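Local atomic coordinates of periplasmic binding protein/LacI transcriptional regulator (Mycobacterium smegmatis, PDB entry 6HYH), a protein that probably serves as the sugar-binding component of an L-arabinofuranose ABC transporter, and here holds beta-D-fucofuranose in the cleft between its two lobes. Residues T103-D108 / A156-D161; I119-I124 / T287-F292; G184-S189 / F209-D214; V239-D244 / I257-P262. All blocks are in the same frame, centred on the assembly; numbering follows the deposited sequence.

Interaction 1: residues T103-D108 / A156-D161; sequences TDRAVD and ADPAID. With ZN (zinc ion), chain F; GYE (beta-D-fucofuranose), chain K.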
# COMPACT_ATOMS: atom_id res chain seq x y z
N THR A 103 0.23 -14.33 -0.21
CA THR A 103 1.60 -14.83 -0.27
C THR A 103 2.24 -14.40 -1.59
O THR A 103 1.57 -14.42 -2.64
CB THR A 103 1.64 -16.36 -0.11
OG1 THR A 103 0.96 -16.98 -1.21
CG2 THR A 103 0.97 -16.78 1.16
N ASP A 104 3.49 -13.93 -1.50
CA ASP A 104 4.49 -13.59 -2.53
C ASP A 104 4.03 -12.43 -3.42
O ASP A 104 4.74 -11.43 -3.50
CB ASP A 104 5.00 -14.80 -3.35
CG ASP A 104 4.21 -15.09 -4.60
OD1 ASP A 104 3.00 -14.82 -4.61
OD2 ASP A 104 4.83 -15.55 -5.60
N ARG A 105 2.86 -12.51 -4.06
CA ARG A 105 2.43 -11.50 -5.03
C ARG A 105 1.30 -10.64 -4.45
O ARG A 105 0.43 -11.13 -3.73
CB ARG A 105 1.96 -12.15 -6.34
CG ARG A 105 3.08 -12.79 -7.13
CD ARG A 105 2.66 -13.15 -8.54
NE ARG A 105 3.69 -13.96 -9.19
CZ ARG A 105 3.58 -14.50 -10.41
NH1 ARG A 105 2.49 -14.31 -11.13
NH2 ARG A 105 4.57 -15.22 -10.91
N ALA A 106 1.31 -9.34 -4.77
CA ALA A 106 0.30 -8.43 -4.26
C ALA A 106 -0.97 -8.44 -5.12
O ALA A 106 -0.97 -8.89 -6.27
CB ALA A 106 0.85 -7.01 -4.19
N VAL A 107 -2.06 -7.95 -4.52
CA VAL A 107 -3.31 -7.66 -5.23
C VAL A 107 -3.50 -6.16 -5.23
O VAL A 107 -3.05 -5.47 -4.31
CB VAL A 107 -4.55 -8.32 -4.58
CG1 VAL A 107 -4.32 -9.80 -4.29
CG2 VAL A 107 -4.96 -7.56 -3.32
N ASP A 108 -4.15 -5.64 -6.26
CA ASP A 108 -4.42 -4.20 -6.35
C ASP A 108 -5.92 -4.04 -6.15
O ASP A 108 -6.71 -4.03 -7.10
CB ASP A 108 -3.93 -3.57 -7.64
CG ASP A 108 -3.32 -2.21 -7.40
OD1 ASP A 108 -3.97 -1.37 -6.73
OD2 ASP A 108 -2.15 -2.00 -7.81
N ALA A 156 1.73 -9.27 -13.28
CA ALA A 156 2.10 -9.81 -11.97
C ALA A 156 2.93 -8.82 -11.16
O ALA A 156 3.76 -8.08 -11.72
CB ALA A 156 2.87 -11.13 -12.12
N ASP A 157 2.69 -8.79 -9.84
CA ASP A 157 3.40 -7.91 -8.92
C ASP A 157 4.90 -7.93 -9.19
O ASP A 157 5.50 -6.88 -9.48
CB ASP A 157 3.09 -8.33 -7.49
CG ASP A 157 3.47 -7.26 -6.48
OD1 ASP A 157 3.19 -6.07 -6.77
OD2 ASP A 157 4.01 -7.61 -5.39
N PRO A 158 5.55 -9.10 -9.12
CA PRO A 158 7.03 -9.12 -9.23
C PRO A 158 7.58 -8.52 -10.52
O PRO A 158 8.60 -7.83 -10.49
CB PRO A 158 7.37 -10.62 -9.11
CG PRO A 158 6.03 -11.38 -9.27
CD PRO A 158 5.00 -10.42 -8.73
N ALA A 159 6.94 -8.79 -11.67
CA ALA A 159 7.43 -8.24 -12.93
C ALA A 159 7.40 -6.71 -12.91
O ALA A 159 8.41 -6.06 -13.22
CB ALA A 159 6.59 -8.77 -14.09
N ILE A 160 6.27 -6.13 -12.51
CA ILE A 160 6.11 -4.68 -12.50
C ILE A 160 7.11 -4.04 -11.54
O ILE A 160 7.80 -3.06 -11.88
CB ILE A 160 4.65 -4.32 -12.13
CG1 ILE A 160 3.70 -4.78 -13.24
CG2 ILE A 160 4.51 -2.85 -11.86
CD1 ILE A 160 2.28 -4.97 -12.80
N ASP A 161 7.22 -4.60 -10.33
CA ASP A 161 8.14 -4.05 -9.34
C ASP A 161 9.59 -4.22 -9.77
O ASP A 161 10.40 -3.30 -9.60
CB ASP A 161 7.90 -4.72 -7.99
CG ASP A 161 6.71 -4.15 -7.27
OD1 ASP A 161 6.56 -2.91 -7.32
OD2 ASP A 161 5.91 -4.92 -6.67
ZN ZN F . 4.52 -4.47 -4.84
O3 GYE K . 10.35 -14.66 -9.30
C2 GYE K . 9.18 -16.40 -10.60
C1 GYE K . 7.78 -17.02 -10.44
O5 GYE K . 6.16 -14.30 -7.80
C6 GYE K . 8.43 -13.73 -7.03
O4 GYE K . 7.07 -16.10 -9.60
C5 GYE K . 7.52 -14.75 -7.68
C4 GYE K . 7.96 -15.09 -9.09
C3 GYE K . 9.35 -15.68 -9.26
O1 GYE K . 7.09 -17.20 -11.64
O2 GYE K . 10.22 -17.35 -10.76
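The R105 side chain meets A156, D157 and P158 in a buried contact across the sugar cleft of a periplasmic binding protein fold. R105 comes from the loop after strand 100-103 in one lobe. The other side is the start of helix 157-170 in the second lobe, with A156 as N-cap. R105 runs extended from CG to NE and crosses the P158 ring at about a right angle. R105 CG lies 3.4 Å from P158 CD. Farther out, A156 CB sits over one face of the guanidinium, 3.4 Å from R105 NH1. The V81 carbonyl takes a hydrogen bond from NH1. The other two nitrogens point to the sugar. R105 NE gives a nearly straight bond to O5 of beta-D-fucofuranose (2.9 Å, 175°), and R105 NH2 donates to the sugar O4 at 3.0 Å. The same O5 hydroxyl donates to D104 OD2, so two bonds hold it. D104 in turn is held by S79 and by a salt bridge to R31.

Behind the pocket, D157 faces A106. Its carboxylate also forms a salt bridge with R83, and D157 and D161 belong to a zinc site. D161 OD2 binds the zinc ion at 2.3 Å. Across the segments, A106 N makes a weak hydrogen bond to D157 OD2 (3.3 Å, 142°), while A106 CB rests 3.4 Å from that oxygen.

Interaction 2: residues I119-I124 / T287-F292; sequences IGADFI and TPDEAF. With ZN (zinc ion), chain D.
G120 and T287 meet where two of the lobe-to-lobe connections of the periplasmic binding protein fold run side by side. Strand 117-121 ends in the first sheet, and helix 123-137 then leads toward the second lobe. Strand 284-287 lies next to it, and its chain goes on to strand 291-292 at the edge of the second sheet. The contact is therefore part of the hinge region.

A single backbone hydrogen bond ties the two segments, from T287 N to G120 O (2.9 Å, 156°). The T287 side chain lies against strand 117-121 with both branches. With chi1 at 71°, OG1 falls between the backbone N and the carbonyl carbon and turns to A121, 3.3 Å from its CA. T287 CG2 lies 3.5 Å from G120 O. It also meets I119 CG1 at 4.2 Å, the two side chains crossing at about a right angle.

Beyond A121, D122 is the N-cap of helix 123-137, its OD1 accepting from E125 N. The A121 carbonyl oxygen stands over the centre of the F123 ring, whose other contacts include the sugar. A121 O also accepts a hydrogen bond from R284. D289 turns toward segment 119-124, its OD1 4.2 Å from A121 CB, and its backbone O is held by R129. Past it, E290 shares a zinc ion with E259, a water and H314 of another subunit; E290 OE2 binds the metal at 2.0 Å.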
# COMPACT_ATOMS: atom_id res chain seq x y z
N ILE A 119 2.74 -11.94 3.05
CA ILE A 119 4.08 -12.44 3.32
C ILE A 119 4.75 -12.67 1.98
O ILE A 119 4.33 -13.54 1.21
CB ILE A 119 4.10 -13.72 4.16
CG1 ILE A 119 5.56 -14.14 4.40
CG2 ILE A 119 3.31 -14.84 3.47
CD1 ILE A 119 5.74 -15.27 5.42
N GLY A 120 5.80 -11.90 1.71
CA GLY A 120 6.45 -11.99 0.43
C GLY A 120 7.77 -11.25 0.51
O GLY A 120 8.16 -10.77 1.58
N ALA A 121 8.44 -11.19 -0.63
CA ALA A 121 9.73 -10.53 -0.80
C ALA A 121 9.51 -9.10 -1.26
O ALA A 121 8.40 -8.71 -1.65
CB ALA A 121 10.59 -11.30 -1.81
N ASP A 122 10.58 -8.29 -1.22
CA ASP A 122 10.50 -6.91 -1.70
C ASP A 122 11.04 -6.87 -3.12
O ASP A 122 12.22 -6.61 -3.35
CB ASP A 122 11.28 -5.96 -0.79
CG ASP A 122 11.21 -4.51 -1.28
OD1 ASP A 122 10.73 -4.30 -2.43
OD2 ASP A 122 11.61 -3.60 -0.50
N PHE A 123 10.13 -7.04 -4.09
CA PHE A 123 10.50 -7.16 -5.50
C PHE A 123 11.17 -5.91 -6.05
O PHE A 123 12.08 -6.00 -6.90
CB PHE A 123 9.26 -7.47 -6.31
CG PHE A 123 8.56 -8.68 -5.86
CD1 PHE A 123 9.26 -9.87 -5.71
CD2 PHE A 123 7.20 -8.66 -5.61
CE1 PHE A 123 8.62 -11.01 -5.31
CE2 PHE A 123 6.54 -9.79 -5.21
CZ PHE A 123 7.26 -10.98 -5.06
N ILE A 124 10.69 -4.73 -5.65
CA ILE A 124 11.32 -3.50 -6.14
C ILE A 124 12.81 -3.53 -5.83
O ILE A 124 13.64 -3.24 -6.69
CB ILE A 124 10.67 -2.25 -5.54
CG1 ILE A 124 9.20 -2.15 -5.92
CG2 ILE A 124 11.44 -1.02 -5.97
CD1 ILE A 124 8.50 -1.10 -5.10
N THR A 287 10.33 -11.18 3.43
CA THR A 287 11.33 -12.25 3.40
C THR A 287 12.66 -11.70 2.89
O THR A 287 12.68 -10.92 1.92
CB THR A 287 10.86 -13.39 2.51
OG1 THR A 287 10.89 -12.99 1.13
CG2 THR A 287 9.45 -13.77 2.89
N PRO A 288 13.78 -12.08 3.53
CA PRO A 288 15.07 -11.43 3.23
C PRO A 288 15.60 -11.86 1.89
O PRO A 288 15.17 -12.86 1.30
CB PRO A 288 16.01 -11.90 4.35
CG PRO A 288 15.10 -12.58 5.35
CD PRO A 288 13.93 -13.11 4.57
N ASP A 289 16.59 -11.09 1.44
CA ASP A 289 17.28 -11.35 0.20
C ASP A 289 18.77 -11.11 0.38
O ASP A 289 19.21 -10.35 1.23
CB ASP A 289 16.72 -10.46 -0.93
CG ASP A 289 15.21 -10.69 -1.20
OD1 ASP A 289 14.68 -11.82 -0.99
OD2 ASP A 289 14.55 -9.72 -1.64
N GLU A 290 19.54 -11.80 -0.45
CA GLU A 290 20.97 -11.58 -0.59
C GLU A 290 21.30 -11.74 -2.07
O GLU A 290 20.49 -12.28 -2.84
CB GLU A 290 21.78 -12.56 0.24
CG GLU A 290 21.30 -14.01 0.06
CD GLU A 290 22.33 -15.00 0.50
OE1 GLU A 290 23.54 -14.66 0.45
OE2 GLU A 290 21.94 -16.11 0.90
N ALA A 291 22.49 -11.30 -2.47
CA ALA A 291 22.92 -11.47 -3.85
C ALA A 291 24.24 -12.22 -3.90
O ALA A 291 24.99 -12.27 -2.92
CB ALA A 291 23.05 -10.13 -4.55
N PHE A 292 24.50 -12.85 -5.05
CA PHE A 292 25.66 -13.71 -5.27
C PHE A 292 26.42 -13.35 -6.55
O PHE A 292 25.81 -13.05 -7.58
CB PHE A 292 25.21 -15.15 -5.37
CG PHE A 292 24.44 -15.65 -4.17
CD1 PHE A 292 23.05 -15.76 -4.20
CD2 PHE A 292 25.12 -16.08 -3.04
CE1 PHE A 292 22.35 -16.27 -3.05
CE2 PHE A 292 24.45 -16.60 -1.91
CZ PHE A 292 23.07 -16.69 -1.91
ZN ZN D . 20.09 -16.65 1.46
O HOH W 1 19.86 -18.80 1.92

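Interaction 3: residues G184-S189 / F209-D214; sequences GDFTRS and FAQNDD. With GYE (beta-D-fucofuranose), chain K.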
# COMPACT_ATOMS: atom_id res chain seq x y z
N GLY A 184 8.48 -12.55 -21.08
CA GLY A 184 8.83 -13.93 -21.37
C GLY A 184 8.11 -14.90 -20.43
O GLY A 184 8.42 -16.10 -20.39
N ASP A 185 7.11 -14.38 -19.71
CA ASP A 185 6.19 -15.18 -18.89
C ASP A 185 6.87 -16.00 -17.81
O ASP A 185 6.34 -17.03 -17.38
CB ASP A 185 5.36 -16.11 -19.76
CG ASP A 185 4.04 -15.54 -20.11
OD1 ASP A 185 3.27 -15.22 -19.17
OD2 ASP A 185 3.82 -15.37 -21.33
N PHE A 186 8.00 -15.52 -17.30
CA PHE A 186 8.71 -16.20 -16.21
C PHE A 186 9.02 -17.66 -16.55
O PHE A 186 9.08 -18.52 -15.66
CB PHE A 186 7.89 -16.13 -14.91
CG PHE A 186 7.97 -14.84 -14.20
CD1 PHE A 186 9.17 -14.14 -14.10
CD2 PHE A 186 6.84 -14.30 -13.59
CE1 PHE A 186 9.23 -12.90 -13.39
CE2 PHE A 186 6.90 -13.09 -12.90
CZ PHE A 186 8.09 -12.38 -12.81
N THR A 187 9.29 -17.97 -17.82
CA THR A 187 9.51 -19.35 -18.20
C THR A 187 10.84 -19.44 -18.92
O THR A 187 11.35 -18.45 -19.46
CB THR A 187 8.36 -19.93 -19.05
OG1 THR A 187 8.44 -19.48 -20.42
CG2 THR A 187 7.04 -19.55 -18.48
N ARG A 188 11.42 -20.64 -18.91
CA ARG A 188 12.61 -20.86 -19.72
C ARG A 188 12.33 -20.64 -21.21
O ARG A 188 13.03 -19.86 -21.87
CB ARG A 188 13.15 -22.27 -19.51
CG ARG A 188 14.14 -22.36 -18.42
CD ARG A 188 14.47 -23.81 -18.21
NE ARG A 188 14.89 -24.05 -16.83
CZ ARG A 188 16.05 -24.62 -16.51
NH1 ARG A 188 16.87 -25.01 -17.49
NH2 ARG A 188 16.37 -24.82 -15.23
N SER A 189 11.35 -21.35 -21.76
CA SER A 189 11.05 -21.20 -23.18
C SER A 189 10.75 -19.76 -23.54
O SER A 189 11.15 -19.28 -24.60
CB SER A 189 9.89 -22.10 -23.54
OG SER A 189 8.86 -21.83 -22.63
N PHE A 209 19.09 -8.59 -18.37
CA PHE A 209 18.49 -8.58 -17.05
C PHE A 209 17.28 -9.51 -17.11
O PHE A 209 16.29 -9.19 -17.79
CB PHE A 209 18.07 -7.19 -16.62
CG PHE A 209 17.16 -7.19 -15.43
CD1 PHE A 209 17.42 -8.06 -14.37
CD2 PHE A 209 16.04 -6.37 -15.38
CE1 PHE A 209 16.58 -8.08 -13.25
CE2 PHE A 209 15.20 -6.39 -14.27
CZ PHE A 209 15.48 -7.26 -13.20
N ALA A 210 17.36 -10.64 -16.40
CA ALA A 210 16.33 -11.67 -16.44
C ALA A 210 15.51 -11.60 -15.15
O ALA A 210 15.99 -11.97 -14.06
CB ALA A 210 16.96 -13.05 -16.62
N GLN A 211 14.23 -11.20 -15.31
CA GLN A 211 13.39 -10.94 -14.14
C GLN A 211 13.17 -12.17 -13.30
O GLN A 211 12.88 -12.05 -12.10
CB GLN A 211 12.04 -10.34 -14.56
CG GLN A 211 12.16 -8.90 -15.04
CD GLN A 211 10.84 -8.23 -15.10
OE1 GLN A 211 9.82 -8.82 -14.73
NE2 GLN A 211 10.83 -6.98 -15.55
N ASN A 212 13.27 -13.36 -13.89
CA ASN A 212 13.46 -14.56 -13.09
C ASN A 212 14.55 -15.37 -13.76
O ASN A 212 14.73 -15.28 -14.98
CB ASN A 212 12.15 -15.34 -12.87
CG ASN A 212 11.74 -16.23 -14.04
OD1 ASN A 212 12.13 -16.03 -15.19
ND2 ASN A 212 10.94 -17.26 -13.73
N ASP A 213 15.33 -16.11 -12.96
CA ASP A 213 16.49 -16.68 -13.62
C ASP A 213 16.13 -17.86 -14.50
O ASP A 213 16.97 -18.31 -15.29
CB ASP A 213 17.62 -16.96 -12.60
CG ASP A 213 17.22 -17.88 -11.49
OD1 ASP A 213 16.35 -18.73 -11.76
OD2 ASP A 213 17.80 -17.76 -10.36
N ASP A 214 14.88 -18.32 -14.47
CA ASP A 214 14.44 -19.28 -15.49
C ASP A 214 14.49 -18.66 -16.88
O ASP A 214 15.01 -19.27 -17.84
CB ASP A 214 13.02 -19.74 -15.15
CG ASP A 214 13.02 -20.93 -14.23
OD1 ASP A 214 13.47 -22.01 -14.67
OD2 ASP A 214 12.62 -20.78 -13.06
O3 GYE K . 10.35 -14.66 -9.30
C2 GYE K . 9.18 -16.40 -10.60
C1 GYE K . 7.78 -17.02 -10.44
O5 GYE K . 6.16 -14.30 -7.80
C6 GYE K . 8.43 -13.73 -7.03
O4 GYE K . 7.07 -16.10 -9.60
C5 GYE K . 7.52 -14.75 -7.68
C4 GYE K . 7.96 -15.09 -9.09
C3 GYE K . 9.35 -15.68 -9.26
O1 GYE K . 7.09 -17.20 -11.64
O2 GYE K . 10.22 -17.35 -10.76
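R188 and D214 form a salt bridge, and N212 ties its side-chain amide to the backbone of F186. R188 NE donates to D214 OD1 at 3.3 Å (148°), meeting the oxygen nearly along its C-O axis. The guanidinium and carboxylate planes are 51° apart, and NE makes the bond to D214. Each charge has a second partner: R188 NH2 bridges to D244, and D214 OD2 accepts from G29 N.

N212 ND2 bonds to F186 O at 3.0 Å, from above the carbonyl plane. The same nitrogen donates to O2 of beta-D-fucofuranose in a much straighter bond (3.1 Å, 169°). N212 OD1 caps the following helix through M215 N. One amide therefore holds the sugar, the loop and a helix start, which fixes its rotation.

Around these bonds the F186 ring lies obliquely against the N212 amide and CB, with F186 CD1 3.3 Å from N212 CG. Over one face of the ring lies the sugar carbon C2, 4.1 Å above the plane and displaced toward the rim. At the far end R188 CG touches the D214 carbonyl, 3.3 Å from D214 O.

The contact joins two loop-to-helix corners of the second lobe. Strand 176-183 leads into helix 188-201 with T187 as N-cap, and strand 207-210 leads into helix 213-226. P158 and R162 of helix 157-170 touch the F186 ring.

Interaction 4: residues V239-D244 / I257-P262; sequences VDATHD and IVECNP. With ZN (zinc ion), chain C; ZN (zinc ion), chain D; GYE (beta-D-fucofuranose), chain K.
A241 CB meets the CG2 branch of I257, 3.6 Å apart, and this methyl also comes close to the A241 backbone N. It is anti to the I257 backbone N (chi1 -67° for CG1), which directs it at the A241 turn. On its other flank A241 CB meets the chain of E259, 3.8 Å from CG. C260 CB lies against the D240 carboxylate, 3.7 Å from OD1, and the C260 sulfur leans toward the sugar methyl.

Beneath the side chains two parallel strands of a beta-alpha-beta unit run together, 235-238 and 256-259, linked by helix 243-250. D240 N donates to V258 O at 2.7 Å. C260 N returns a bond to D240 O (2.8 Å, 173°). With its N and O both bonded to the segment 257-262, D240 sends its carboxylate into the pocket, where each oxygen takes one hydroxyl of beta-D-fucofuranose: O3 on OD1 at 2.8 Å and O2 on OD2 at 2.7 Å. W30 packs beside it. E259 extends away from the sugar. Both its oxygens bind a zinc ion, and R304 donates to OE2, the oxygen at 2.5 Å from the metal.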
# COMPACT_ATOMS: atom_id res chain seq x y z
N VAL A 239 17.02 -12.59 -11.16
CA VAL A 239 16.41 -12.65 -9.84
C VAL A 239 15.86 -14.05 -9.59
O VAL A 239 15.35 -14.70 -10.51
CB VAL A 239 15.30 -11.60 -9.70
CG1 VAL A 239 14.73 -11.66 -8.31
CG2 VAL A 239 15.87 -10.22 -10.00
N ASP A 240 16.00 -14.53 -8.34
CA ASP A 240 15.48 -15.79 -7.79
C ASP A 240 16.56 -16.56 -7.01
O ASP A 240 16.43 -16.80 -5.80
CB ASP A 240 14.87 -16.71 -8.84
CG ASP A 240 13.39 -16.40 -9.09
OD1 ASP A 240 12.87 -15.48 -8.40
OD2 ASP A 240 12.77 -17.07 -9.95
N ALA A 241 17.64 -16.94 -7.67
CA ALA A 241 18.62 -17.81 -7.03
C ALA A 241 18.00 -19.19 -6.84
O ALA A 241 18.06 -19.77 -5.75
CB ALA A 241 19.09 -17.23 -5.70
N THR A 242 17.38 -19.69 -7.90
CA THR A 242 16.88 -21.05 -7.97
C THR A 242 18.04 -22.03 -7.96
O THR A 242 19.21 -21.63 -8.02
CB THR A 242 16.08 -21.25 -9.25
OG1 THR A 242 16.96 -21.04 -10.36
CG2 THR A 242 14.91 -20.26 -9.31
N HIS A 243 17.73 -23.32 -7.91
CA HIS A 243 18.83 -24.28 -7.96
C HIS A 243 19.61 -24.10 -9.23
O HIS A 243 20.83 -23.93 -9.21
CB HIS A 243 18.32 -25.72 -7.85
CG HIS A 243 19.39 -26.73 -7.52
ND1 HIS A 243 19.11 -28.07 -7.27
CD2 HIS A 243 20.73 -26.61 -7.41
CE1 HIS A 243 20.24 -28.72 -7.03
NE2 HIS A 243 21.24 -27.85 -7.09
N ASP A 244 18.92 -24.08 -10.37
CA ASP A 244 19.68 -24.07 -11.62
C ASP A 244 20.27 -22.70 -11.87
O ASP A 244 21.37 -22.60 -12.43
CB ASP A 244 18.83 -24.55 -12.79
CG ASP A 244 18.37 -25.99 -12.60
OD1 ASP A 244 18.86 -26.62 -11.63
OD2 ASP A 244 17.54 -26.50 -13.40
N ILE A 257 23.25 -12.91 -9.35
CA ILE A 257 21.90 -13.37 -9.03
C ILE A 257 21.48 -12.76 -7.70
O ILE A 257 22.27 -12.71 -6.74
CB ILE A 257 21.79 -14.92 -8.96
CG1 ILE A 257 22.00 -15.55 -10.35
CG2 ILE A 257 20.44 -15.35 -8.40
CD1 ILE A 257 21.76 -17.12 -10.38
N VAL A 258 20.24 -12.28 -7.64
CA VAL A 258 19.64 -11.78 -6.41
C VAL A 258 18.66 -12.84 -5.91
O VAL A 258 17.91 -13.41 -6.71
CB VAL A 258 18.93 -10.44 -6.64
CG1 VAL A 258 18.35 -9.95 -5.32
CG2 VAL A 258 19.90 -9.41 -7.21
N GLU A 259 18.72 -13.17 -4.60
CA GLU A 259 17.90 -14.24 -4.04
C GLU A 259 16.44 -13.79 -3.89
O GLU A 259 16.16 -12.68 -3.42
CB GLU A 259 18.44 -14.65 -2.66
CG GLU A 259 18.18 -16.10 -2.24
CD GLU A 259 18.81 -16.44 -0.89
OE1 GLU A 259 18.61 -15.70 0.11
OE2 GLU A 259 19.57 -17.44 -0.84
N CYS A 260 15.52 -14.69 -4.22
CA CYS A 260 14.14 -14.54 -3.78
C CYS A 260 13.75 -15.86 -3.13
O CYS A 260 13.94 -16.93 -3.72
CB CYS A 260 13.19 -14.22 -4.94
SG CYS A 260 11.48 -13.81 -4.37
N ASN A 261 13.23 -15.79 -1.92
CA ASN A 261 13.25 -16.96 -1.05
C ASN A 261 11.92 -17.68 -1.16
O ASN A 261 10.89 -17.19 -0.65
CB ASN A 261 13.50 -16.53 0.40
CG ASN A 261 13.90 -17.68 1.28
OD1 ASN A 261 13.31 -18.78 1.21
ND2 ASN A 261 14.92 -17.44 2.12
N PRO A 262 11.87 -18.87 -1.79
CA PRO A 262 10.58 -19.52 -2.02
C PRO A 262 9.98 -20.18 -0.79
O PRO A 262 8.78 -20.49 -0.83
CB PRO A 262 10.91 -20.57 -3.09
CG PRO A 262 12.38 -20.88 -2.89
CD PRO A 262 12.96 -19.50 -2.55
ZN ZN C . 17.29 -28.78 -8.09
ZN ZN D . 20.09 -16.65 1.46
O3 GYE K . 10.35 -14.66 -9.30
C2 GYE K . 9.18 -16.40 -10.60
C1 GYE K . 7.78 -17.02 -10.44
O5 GYE K . 6.16 -14.30 -7.80
C6 GYE K . 8.43 -13.73 -7.03
O4 GYE K . 7.07 -16.10 -9.60
C5 GYE K . 7.52 -14.75 -7.68
C4 GYE K . 7.96 -15.09 -9.09
C3 GYE K . 9.35 -15.68 -9.26
O1 GYE K . 7.09 -17.20 -11.64
O2 GYE K . 10.22 -17.35 -10.76
O HOH W 2 17.21 -28.88 -10.27
O HOH W 3 15.66 -27.77 -7.41
O HOH W 4 18.95 -28.65 -9.59
O HOH W 1 19.86 -18.80 1.92

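Interactions 1, 3 and 4 all touch the sugar, and interaction 2 brings F123 to it. Interaction 1 bridges the two lobes; interactions 3 and 4 lie in the second lobe, with centres about 12 Å apart. Interaction 2 sits in the hinge region, about 9 Å from interaction 4 and 13 Å from interaction 1, centre to centre. Strands 256-259 and 291-292 are neighbours in the second sheet, joining interactions 2 and 4, which also share a zinc ion. Along the chain, interactions 1 and 2 alternate their segments, while 3 and 4 are nested inside the loop closed by 2. Distant stretches from both lobes thus contribute to one sugar pocket.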